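Local structure of xylosidase (Xanthomonas axonopodis pv. citri, 6XN2) at residues 50-55 against 258-263; 174-177 against 181-184; 308-313 against 319-324. The protein acts as a family 43 glycoside hydrolase, probably a xylosidase that releases xylose units from xylan-derived oligosaccharides. One frame throughout, in Å; residues are numbered along the deposited sequence.

Contact 1 (50-55 against 258-263); sequences DPSAHV and GPWVHQ. With XYP (beta-D-xylopyranose), chain E.
In the five-bladed beta-propeller of family GH43, Trp260 bridges two strands that border the central channel, reaching from 258-263 to Ser52, Ala53 and His54 on 50-55. Each segment lies on an outermost strand of its own sheet. Their axes run nearly parallel, at 15°, but 10.2 Å apart, too far for backbone pairing, and no hydrogen bond joins them. The interval is spanned by the indole. CG of Trp260 stands anti to the backbone N (chi1 -179°), which carries the six-membered ring toward the other strand, and its far rim does the touching. CH2 of Trp260 lies 3.5 Å from the carbonyl O of Ala53. The same CH2 of Trp260 comes within 3.7 Å of NE2 of His54. Beside it, CZ3 of Trp260 meets OG of Ser52 at 3.6 Å. The imidazole of His54 meets the six-membered ring of Trp260 obliquely, the planes 58° apart.

The indole itself is anchored by NE1 of Trp260, which donates to the carbonyl of Ile311. NE2 of His54 is hydrogen-bonded to Asp121, and OG of Ser52 to the carbonyl of Pro120, so on these two residues the indole rests against groups already tied to other parts of the propeller.

The strand bends at Asp50, whose carboxylate enters the xylose pocket. OD2 of Asp50 is hydrogen-bonded to Ser65 OG, and the sugar is further held by Asp170, Glu257 and the backbone N of Ala119. The ring carbon C3 of the xylose approaches the same carboxylate oxygen more loosely, whereas the sugar hydroxyl O4 donates a short hydrogen bond of 2.6 Å to OD2 of Asp50.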
loop_
_atom_site.group_PDB
_atom_site.type_symbol
_atom_site.label_atom_id
_atom_site.label_comp_id
_atom_site.label_asym_id
_atom_site.label_seq_id
_atom_site.Cartn_x
_atom_site.Cartn_y
_atom_site.Cartn_z
ATOM N N ASP A 50 5.393 -2.171 -3.995
ATOM C CA ASP A 50 4.158 -1.569 -3.494
ATOM C C ASP A 50 2.992 -1.631 -4.483
ATOM O O ASP A 50 2.454 -0.591 -4.874
ATOM C CB ASP A 50 4.412 -0.112 -3.131
ATOM C CG ASP A 50 5.734 0.092 -2.399
ATOM O OD1 ASP A 50 6.046 -0.678 -1.468
ATOM O OD2 ASP A 50 6.458 1.036 -2.760
ATOM N N PRO A 51 2.591 -2.842 -4.891
ATOM C CA PRO A 51 1.597 -2.911 -5.970
ATOM C C PRO A 51 0.187 -2.523 -5.524
ATOM O O PRO A 51 -0.326 -3.086 -4.560
ATOM C CB PRO A 51 1.651 -4.381 -6.387
ATOM C CG PRO A 51 2.034 -5.100 -5.131
ATOM C CD PRO A 51 2.955 -4.175 -4.378
ATOM N N SER A 52 -0.457 -1.637 -6.246
ATOM C CA SER A 52 -1.825 -1.287 -5.971
ATOM C C SER A 52 -2.633 -1.734 -7.171
ATOM O O SER A 52 -2.579 -1.138 -8.185
ATOM C CB SER A 52 -1.956 0.200 -5.744
ATOM O OG SER A 52 -1.553 0.572 -4.467
ATOM N N ALA A 53 -3.390 -2.803 -6.998
ATOM C CA ALA A 53 -4.139 -3.387 -8.125
ATOM C C ALA A 53 -5.582 -2.914 -8.143
ATOM O O ALA A 53 -6.210 -2.893 -7.113
ATOM C CB ALA A 53 -4.076 -4.877 -8.059
ATOM N N HIS A 54 -6.048 -2.562 -9.334
ATOM C CA HIS A 54 -7.450 -2.126 -9.506
ATOM C C HIS A 54 -8.011 -2.710 -10.799
ATOM O O HIS A 54 -7.263 -2.938 -11.697
ATOM C CB HIS A 54 -7.507 -0.607 -9.590
ATOM C CG HIS A 54 -7.189 0.078 -8.316
ATOM N ND1 HIS A 54 -8.148 0.502 -7.470
ATOM C CD2 HIS A 54 -6.024 0.422 -7.757
ATOM C CE1 HIS A 54 -7.594 1.066 -6.440
ATOM N NE2 HIS A 54 -6.307 1.019 -6.584
ATOM N N VAL A 55 -9.311 -2.937 -10.824
ATOM C CA VAL A 55 -9.984 -3.363 -12.071
ATOM C C VAL A 55 -10.670 -2.117 -12.611
ATOM O O VAL A 55 -11.643 -1.696 -12.025
ATOM C CB VAL A 55 -10.998 -4.490 -11.861
ATOM C CG1 VAL A 55 -11.834 -4.668 -13.105
ATOM C CG2 VAL A 55 -10.317 -5.787 -11.496
ATOM N N GLY A 258 1.625 1.239 4.816
ATOM C CA GLY A 258 0.900 0.669 3.688
ATOM C C GLY A 258 -0.501 0.117 3.906
ATOM O O GLY A 258 -0.751 -1.054 3.590
ATOM N N PRO A 259 -1.433 0.931 4.368
ATOM C CA PRO A 259 -2.780 0.441 4.564
ATOM C C PRO A 259 -3.492 0.129 3.268
ATOM O O PRO A 259 -3.203 0.667 2.277
ATOM C CB PRO A 259 -3.482 1.604 5.238
ATOM C CG PRO A 259 -2.754 2.777 4.817
ATOM C CD PRO A 259 -1.344 2.369 4.587
ATOM N N TRP A 260 -4.412 -0.795 3.321
ATOM C CA TRP A 260 -5.244 -1.121 2.168
ATOM C C TRP A 260 -6.581 -1.553 2.710
ATOM O O TRP A 260 -6.641 -2.229 3.735
ATOM C CB TRP A 260 -4.617 -2.228 1.309
ATOM C CG TRP A 260 -5.438 -2.599 0.085
ATOM C CD1 TRP A 260 -6.432 -3.540 0.018
ATOM C CD2 TRP A 260 -5.331 -2.036 -1.235
ATOM N NE1 TRP A 260 -6.945 -3.595 -1.257
ATOM C CE2 TRP A 260 -6.290 -2.683 -2.046
ATOM C CE3 TRP A 260 -4.513 -1.056 -1.813
ATOM C CZ2 TRP A 260 -6.454 -2.381 -3.401
ATOM C CZ3 TRP A 260 -4.681 -0.751 -3.153
ATOM C CH2 TRP A 260 -5.642 -1.415 -3.937
ATOM N N VAL A 261 -7.659 -1.150 2.042
ATOM C CA VAL A 261 -8.987 -1.561 2.478
ATOM C C VAL A 261 -9.756 -2.151 1.308
ATOM O O VAL A 261 -9.766 -1.590 0.214
ATOM C CB VAL A 261 -9.787 -0.389 3.097
ATOM C CG1 VAL A 261 -11.193 -0.839 3.497
ATOM C CG2 VAL A 261 -9.060 0.165 4.320
ATOM N N HIS A 262 -10.379 -3.301 1.528
ATOM C CA HIS A 262 -11.285 -3.842 0.529
ATOM C C HIS A 262 -12.596 -4.275 1.187
ATOM O O HIS A 262 -12.657 -4.525 2.401
ATOM C CB HIS A 262 -10.627 -5.000 -0.248
ATOM C CG HIS A 262 -10.558 -6.294 0.506
ATOM N ND1 HIS A 262 -9.488 -6.639 1.305
ATOM C CD2 HIS A 262 -11.416 -7.341 0.552
ATOM C CE1 HIS A 262 -9.699 -7.836 1.825
ATOM N NE2 HIS A 262 -10.863 -8.282 1.388
ATOM N N GLN A 263 -13.638 -4.359 0.386
ATOM C CA GLN A 263 -14.927 -4.763 0.853
ATOM C C GLN A 263 -15.248 -6.181 0.436
ATOM O O GLN A 263 -15.036 -6.554 -0.663
ATOM C CB GLN A 263 -16.016 -3.841 0.311
ATOM C CG GLN A 263 -16.096 -2.497 0.968
ATOM C CD GLN A 263 -17.241 -1.665 0.460
ATOM O OE1 GLN A 263 -17.158 -1.081 -0.555
ATOM N NE2 GLN A 263 -18.308 -1.628 1.198
HETATM O O1 XYP E . 8.970 2.196 3.659
HETATM C C1 XYP E . 8.605 1.765 2.368
HETATM C C2 XYP E . 7.377 2.539 1.938
HETATM C C3 XYP E . 7.139 2.472 0.463
HETATM C C4 XYP E . 8.418 2.768 -0.291
HETATM C C5 XYP E . 9.495 1.831 0.174
HETATM O O2 XYP E . 6.189 2.075 2.565
HETATM O O3 XYP E . 6.189 3.476 0.270
HETATM O O4 XYP E . 8.229 2.551 -1.653
HETATM O O5 XYP E . 9.721 1.989 1.546
#

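Contact 2 (174-177 against 181-184); sequences LADD and HYLY
Leu174 and Tyr182 pair across a beta hairpin of the propeller, formed by strands 172-175 and 181-185 with a short turn between them. Theirs is an antiparallel hydrogen-bonded pair: Leu174 N donates to Tyr182 O at 2.9 Å, and Tyr182 N returns a bond to Leu174 O at 3.0 Å. Leu174 O has a second, softer partner in the CA-H of His181, with CA 3.2 Å away. Ala175 and His181 form the adjoining non-hydrogen-bonded pair, and on their face of the sheet the methyl CB of Ala175 sits 3.6 Å from NE2 of His181. Leu174 and Tyr184 lie side by side on the other face, CB of the leucine meeting the ring edge at CE1. The hydroxyl of Tyr184 is satisfied elsewhere, by the carbonyl of Pro288.

Asp176, just past the strand, is buried but well supplied with partners. OD1 of Asp176 accepts from the backbone N of Asp178, an Asx turn, and OD2 is hydrogen-bonded to the hydroxyl of Tyr268. A water links Asp176 OD2 and Tyr182 OH across the hairpin, lying 2.8 Å from Tyr182 OH and giving a weak bond of 2.6 Å to Asp176 OD2.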
loop_
_atom_site.group_PDB
_atom_site.type_symbol
_atom_site.label_atom_id
_atom_site.label_comp_id
_atom_site.label_asym_id
_atom_site.label_seq_id
_atom_site.Cartn_x
_atom_site.Cartn_y
_atom_site.Cartn_z
ATOM N N LEU A 174 -10.038 3.872 -1.391
ATOM C CA LEU A 174 -11.097 2.881 -1.497
ATOM C C LEU A 174 -12.308 3.435 -2.237
ATOM O O LEU A 174 -12.900 4.434 -1.823
ATOM C CB LEU A 174 -11.514 2.400 -0.106
ATOM C CG LEU A 174 -12.843 1.639 -0.047
ATOM C CD1 LEU A 174 -12.732 0.305 -0.772
ATOM C CD2 LEU A 174 -13.320 1.457 1.384
ATOM N N ALA A 175 -12.675 2.743 -3.302
ATOM C CA ALA A 175 -13.909 3.057 -4.032
ATOM C C ALA A 175 -14.994 2.247 -3.336
ATOM O O ALA A 175 -15.151 1.099 -3.661
ATOM C CB ALA A 175 -13.779 2.682 -5.477
ATOM N N ASP A 176 -15.747 2.878 -2.437
ATOM C CA ASP A 176 -16.782 2.192 -1.667
ATOM C C ASP A 176 -17.932 1.816 -2.592
ATOM O O ASP A 176 -18.156 2.480 -3.599
ATOM C CB ASP A 176 -17.269 3.077 -0.515
ATOM C CG ASP A 176 -18.063 2.304 0.532
ATOM O OD1 ASP A 176 -19.056 1.630 0.169
ATOM O OD2 ASP A 176 -17.689 2.370 1.723
ATOM N N ASP A 177 -18.649 0.769 -2.265
ATOM C CA ASP A 177 -19.778 0.318 -3.047
ATOM C C ASP A 177 -20.879 1.347 -3.099
ATOM O O ASP A 177 -21.639 1.343 -4.015
ATOM C CB ASP A 177 -20.354 -0.944 -2.457
ATOM C CG ASP A 177 -19.584 -2.164 -2.829
ATOM O OD1 ASP A 177 -18.867 -2.136 -3.817
ATOM O OD2 ASP A 177 -19.710 -3.161 -2.128
ATOM N N HIS A 181 -15.502 7.738 -2.011
ATOM C CA HIS A 181 -14.114 7.374 -2.059
ATOM C C HIS A 181 -13.456 7.802 -0.767
ATOM O O HIS A 181 -13.683 8.867 -0.302
ATOM C CB HIS A 181 -13.382 7.979 -3.237
ATOM C CG HIS A 181 -13.635 7.310 -4.544
ATOM N ND1 HIS A 181 -14.666 7.667 -5.367
ATOM C CD2 HIS A 181 -12.944 6.370 -5.211
ATOM C CE1 HIS A 181 -14.639 6.933 -6.457
ATOM N NE2 HIS A 181 -13.598 6.143 -6.390
ATOM N N TYR A 182 -12.636 6.940 -0.199
ATOM C CA TYR A 182 -11.949 7.234 1.035
ATOM C C TYR A 182 -10.459 7.100 0.872
ATOM O O TYR A 182 -9.992 6.173 0.309
ATOM C CB TYR A 182 -12.388 6.304 2.159
ATOM C CG TYR A 182 -13.834 6.381 2.546
ATOM C CD1 TYR A 182 -14.767 5.636 1.913
ATOM C CD2 TYR A 182 -14.246 7.191 3.543
ATOM C CE1 TYR A 182 -16.086 5.707 2.258
ATOM C CE2 TYR A 182 -15.555 7.267 3.895
ATOM C CZ TYR A 182 -16.477 6.534 3.243
ATOM O OH TYR A 182 -17.783 6.600 3.606
ATOM N N LEU A 183 -9.724 8.062 1.376
ATOM C CA LEU A 183 -8.274 8.008 1.321
ATOM C C LEU A 183 -7.714 7.528 2.655
ATOM O O LEU A 183 -8.068 8.055 3.711
ATOM C CB LEU A 183 -7.688 9.379 0.960
ATOM C CG LEU A 183 -6.156 9.488 1.049
ATOM C CD1 LEU A 183 -5.460 8.620 0.000
ATOM C CD2 LEU A 183 -5.723 10.945 0.941
ATOM N N TYR A 184 -6.869 6.504 2.595
ATOM C CA TYR A 184 -6.148 6.011 3.761
ATOM C C TYR A 184 -4.682 6.315 3.580
ATOM O O TYR A 184 -4.168 6.188 2.474
ATOM C CB TYR A 184 -6.347 4.506 3.941
ATOM C CG TYR A 184 -7.782 4.101 4.172
ATOM C CD1 TYR A 184 -8.655 3.915 3.100
ATOM C CD2 TYR A 184 -8.264 3.894 5.465
ATOM C CE1 TYR A 184 -9.977 3.535 3.310
ATOM C CE2 TYR A 184 -9.587 3.513 5.682
ATOM C CZ TYR A 184 -10.433 3.340 4.601
ATOM O OH TYR A 184 -11.741 2.966 4.808
HETATM O O HOH W 1 -19.177 4.264 2.777
#

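Contact 3 (308-313 against 319-324). With CA (calcium ion), chain D.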
loop_
_atom_site.group_PDB
_atom_site.type_symbol
_atom_site.label_atom_id
_atom_site.label_comp_id
_atom_site.label_asym_id
_atom_site.label_seq_id
_atom_site.Cartn_x
_atom_site.Cartn_y
_atom_site.Cartn_z
ATOM N N HIS A 308 4.758 -4.900 1.229
ATOM C CA HIS A 308 3.688 -4.012 0.852
ATOM C C HIS A 308 2.737 -4.744 -0.062
ATOM O O HIS A 308 3.150 -5.597 -0.763
ATOM C CB HIS A 308 4.273 -2.857 0.102
ATOM C CG HIS A 308 3.507 -1.596 0.242
ATOM N ND1 HIS A 308 3.878 -0.625 1.120
ATOM C CD2 HIS A 308 2.454 -1.109 -0.433
ATOM C CE1 HIS A 308 3.050 0.384 1.024
ATOM N NE2 HIS A 308 2.175 0.110 0.095
ATOM N N HIS A 309 1.478 -4.359 -0.090
ATOM C CA HIS A 309 0.538 -5.122 -0.861
ATOM C C HIS A 309 -0.769 -4.473 -1.214
ATOM O O HIS A 309 -1.037 -3.395 -0.818
ATOM C CB HIS A 309 0.108 -6.263 0.040
ATOM C CG HIS A 309 -0.944 -5.863 1.025
ATOM N ND1 HIS A 309 -0.767 -4.845 1.923
ATOM C CD2 HIS A 309 -2.221 -6.263 1.171
ATOM C CE1 HIS A 309 -1.866 -4.684 2.622
ATOM N NE2 HIS A 309 -2.766 -5.525 2.180
ATOM N N SER A 310 -1.525 -5.134 -2.065
ATOM C CA SER A 310 -2.913 -4.764 -2.254
ATOM C C SER A 310 -3.736 -6.035 -2.411
ATOM O O SER A 310 -3.189 -7.116 -2.636
ATOM C CB SER A 310 -3.084 -3.825 -3.449
ATOM O OG SER A 310 -2.689 -4.426 -4.664
ATOM N N ILE A 311 -5.046 -5.897 -2.267
ATOM C CA ILE A 311 -5.967 -7.013 -2.422
ATOM C C ILE A 311 -7.070 -6.612 -3.392
ATOM O O ILE A 311 -7.753 -5.602 -3.196
ATOM C CB ILE A 311 -6.572 -7.437 -1.076
ATOM C CG1 ILE A 311 -5.489 -8.017 -0.163
ATOM C CG2 ILE A 311 -7.717 -8.423 -1.293
ATOM C CD1 ILE A 311 -5.931 -8.170 1.275
ATOM N N CYS A 312 -7.224 -7.392 -4.451
ATOM C CA CYS A 312 -8.137 -6.958 -5.527
ATOM C C CYS A 312 -8.885 -8.133 -6.147
ATOM O O CYS A 312 -8.291 -9.162 -6.351
ATOM C CB CYS A 312 -7.290 -6.317 -6.614
ATOM S SG CYS A 312 -8.231 -5.706 -8.024
ATOM N N LEU A 313 -10.160 -7.934 -6.423
ATOM C CA LEU A 313 -10.992 -8.974 -7.060
ATOM C C LEU A 313 -10.931 -8.788 -8.571
ATOM O O LEU A 313 -11.182 -7.696 -9.028
ATOM C CB LEU A 313 -12.421 -8.816 -6.553
ATOM C CG LEU A 313 -13.453 -9.759 -7.156
ATOM C CD1 LEU A 313 -13.076 -11.198 -6.901
ATOM C CD2 LEU A 313 -14.819 -9.463 -6.589
ATOM N N TYR A 319 -7.143 -11.620 -5.409
ATOM C CA TYR A 319 -5.729 -11.800 -5.414
ATOM C C TYR A 319 -5.037 -10.928 -4.413
ATOM O O TYR A 319 -5.499 -9.884 -4.109
ATOM C CB TYR A 319 -5.145 -11.419 -6.758
ATOM C CG TYR A 319 -5.565 -12.239 -7.906
ATOM C CD1 TYR A 319 -4.898 -13.376 -8.244
ATOM C CD2 TYR A 319 -6.612 -11.861 -8.670
ATOM C CE1 TYR A 319 -5.276 -14.123 -9.314
ATOM C CE2 TYR A 319 -7.014 -12.602 -9.743
ATOM C CZ TYR A 319 -6.345 -13.737 -10.057
ATOM O OH TYR A 319 -6.748 -14.444 -11.118
ATOM N N LEU A 320 -3.951 -11.448 -3.875
ATOM C CA LEU A 320 -3.009 -10.669 -3.094
ATOM C C LEU A 320 -1.876 -10.243 -4.020
ATOM O O LEU A 320 -1.238 -11.084 -4.661
ATOM C CB LEU A 320 -2.453 -11.477 -1.913
ATOM C CG LEU A 320 -1.342 -10.754 -1.140
ATOM C CD1 LEU A 320 -1.939 -9.590 -0.384
ATOM C CD2 LEU A 320 -0.551 -11.664 -0.200
ATOM N N PHE A 321 -1.649 -8.941 -4.119
ATOM C CA PHE A 321 -0.479 -8.432 -4.822
ATOM C C PHE A 321 0.532 -7.999 -3.784
ATOM O O PHE A 321 0.181 -7.325 -2.824
ATOM C CB PHE A 321 -0.847 -7.268 -5.738
ATOM C CG PHE A 321 -1.680 -7.671 -6.912
ATOM C CD1 PHE A 321 -3.032 -7.928 -6.760
ATOM C CD2 PHE A 321 -1.111 -7.799 -8.168
ATOM C CE1 PHE A 321 -3.809 -8.303 -7.849
ATOM C CE2 PHE A 321 -1.883 -8.174 -9.259
ATOM C CZ PHE A 321 -3.231 -8.425 -9.090
ATOM N N TYR A 322 1.782 -8.398 -3.956
ATOM C CA TYR A 322 2.789 -8.089 -2.956
ATOM C C TYR A 322 4.122 -7.945 -3.652
ATOM O O TYR A 322 4.172 -7.930 -4.885
ATOM C CB TYR A 322 2.831 -9.170 -1.870
ATOM C CG TYR A 322 3.184 -10.559 -2.364
ATOM C CD1 TYR A 322 2.257 -11.331 -3.063
ATOM C CD2 TYR A 322 4.441 -11.113 -2.105
ATOM C CE1 TYR A 322 2.579 -12.600 -3.519
ATOM C CE2 TYR A 322 4.773 -12.386 -2.554
ATOM C CZ TYR A 322 3.835 -13.125 -3.256
ATOM O OH TYR A 322 4.156 -14.389 -3.704
ATOM N N HIS A 323 5.198 -7.819 -2.884
ATOM C CA HIS A 323 6.525 -7.787 -3.489
ATOM C C HIS A 323 7.572 -8.476 -2.618
ATOM O O HIS A 323 7.349 -8.731 -1.432
ATOM C CB HIS A 323 6.951 -6.338 -3.804
ATOM C CG HIS A 323 7.270 -5.502 -2.596
ATOM N ND1 HIS A 323 6.615 -4.321 -2.315
ATOM C CD2 HIS A 323 8.194 -5.659 -1.618
ATOM C CE1 HIS A 323 7.113 -3.797 -1.208
ATOM N NE2 HIS A 323 8.065 -4.595 -0.760
ATOM N N ASP A 324 8.712 -8.797 -3.214
ATOM C CA ASP A 324 9.875 -9.175 -2.420
ATOM C C ASP A 324 11.156 -8.814 -3.157
ATOM O O ASP A 324 11.121 -8.206 -4.233
ATOM C CB ASP A 324 9.847 -10.666 -2.041
ATOM C CG ASP A 324 10.002 -11.619 -3.236
ATOM O OD1 ASP A 324 10.552 -11.251 -4.297
ATOM O OD2 ASP A 324 9.581 -12.785 -3.082
HETATM CA CA CA D . -0.135 0.888 -0.875
HETATM O O HOH W 2 5.402 -7.689 0.135
HETATM O O HOH W 3 -1.154 -0.951 0.731
HETATM O O HOH W 4 -0.973 2.039 1.339
HETATM O O HOH W 5 -2.323 1.706 -2.012
HETATM O O HOH W 6 0.354 3.474 -1.073
HETATM O O HOH W 7 1.029 1.165 -3.220
#
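Ser310 and Cys312 pair with Phe321 and Tyr319 in an antiparallel hairpin, the short strand axes at 150°, through four backbone hydrogen bonds: Ser310 N to Phe321 O, Phe321 N to Ser310 O (2.8 Å), Cys312 N to Tyr319 O, and Tyr319 N to Cys312 O. The side chains of Ser310, Cys312, Tyr319 and Phe321 share one face, where OG of Ser310 approaches CB of Phe321 at 3.6 Å; that hydroxyl is hydrogen-bonded to the 47-56 strand, at Pro51 O and Ala53 N. On the other face CD1 of Leu320 fits against CG1 of Ile311 and reaches the edge of the His309 ring, 3.7 Å from CD2 of His309.

Past the bridged pairs a water takes over, accepting from both His308 N and His323 N. CE1 of His323 packs 3.3 Å from CB of His308, while its ring nitrogens are held by Asp50 N and Thr306 OG1. A chi1 of -151°, some 30° short of fully anti, swings the His308 ring away from the hairpin, and NE2 of His308 binds calcium at 2.6 Å, the metal lying in the ring plane. His308 NE2 and five waters make up six of the seven ligands; such a largely hydrated ion is consistent with a structural or electrostatic role for the calcium beside the sugar pocket.

Contacts 1 and 3 adjoin at the centre of the propeller, their centres 7 Å apart, with Asp50 OD1 packing on His308 CG and Val55 CG2 on Leu313 O. Contact 2 lies farther out, about 10 Å from contact 1 and 17 Å from contact 3 between centres; it touches contact 1, where Gln263 OE1 meets Asp177 N, but not contact 3. Strands 172-175 and 257-264 are the two outermost strands of one mixed sheet, whereas 47-56 and 310-314 belong to two others. In sequence, contact 2 falls between the halves of contact 1, and contact 3 follows both. Segments distant along the chain thus converge around the channel, where Asp50 and His308 line the xylose pocket.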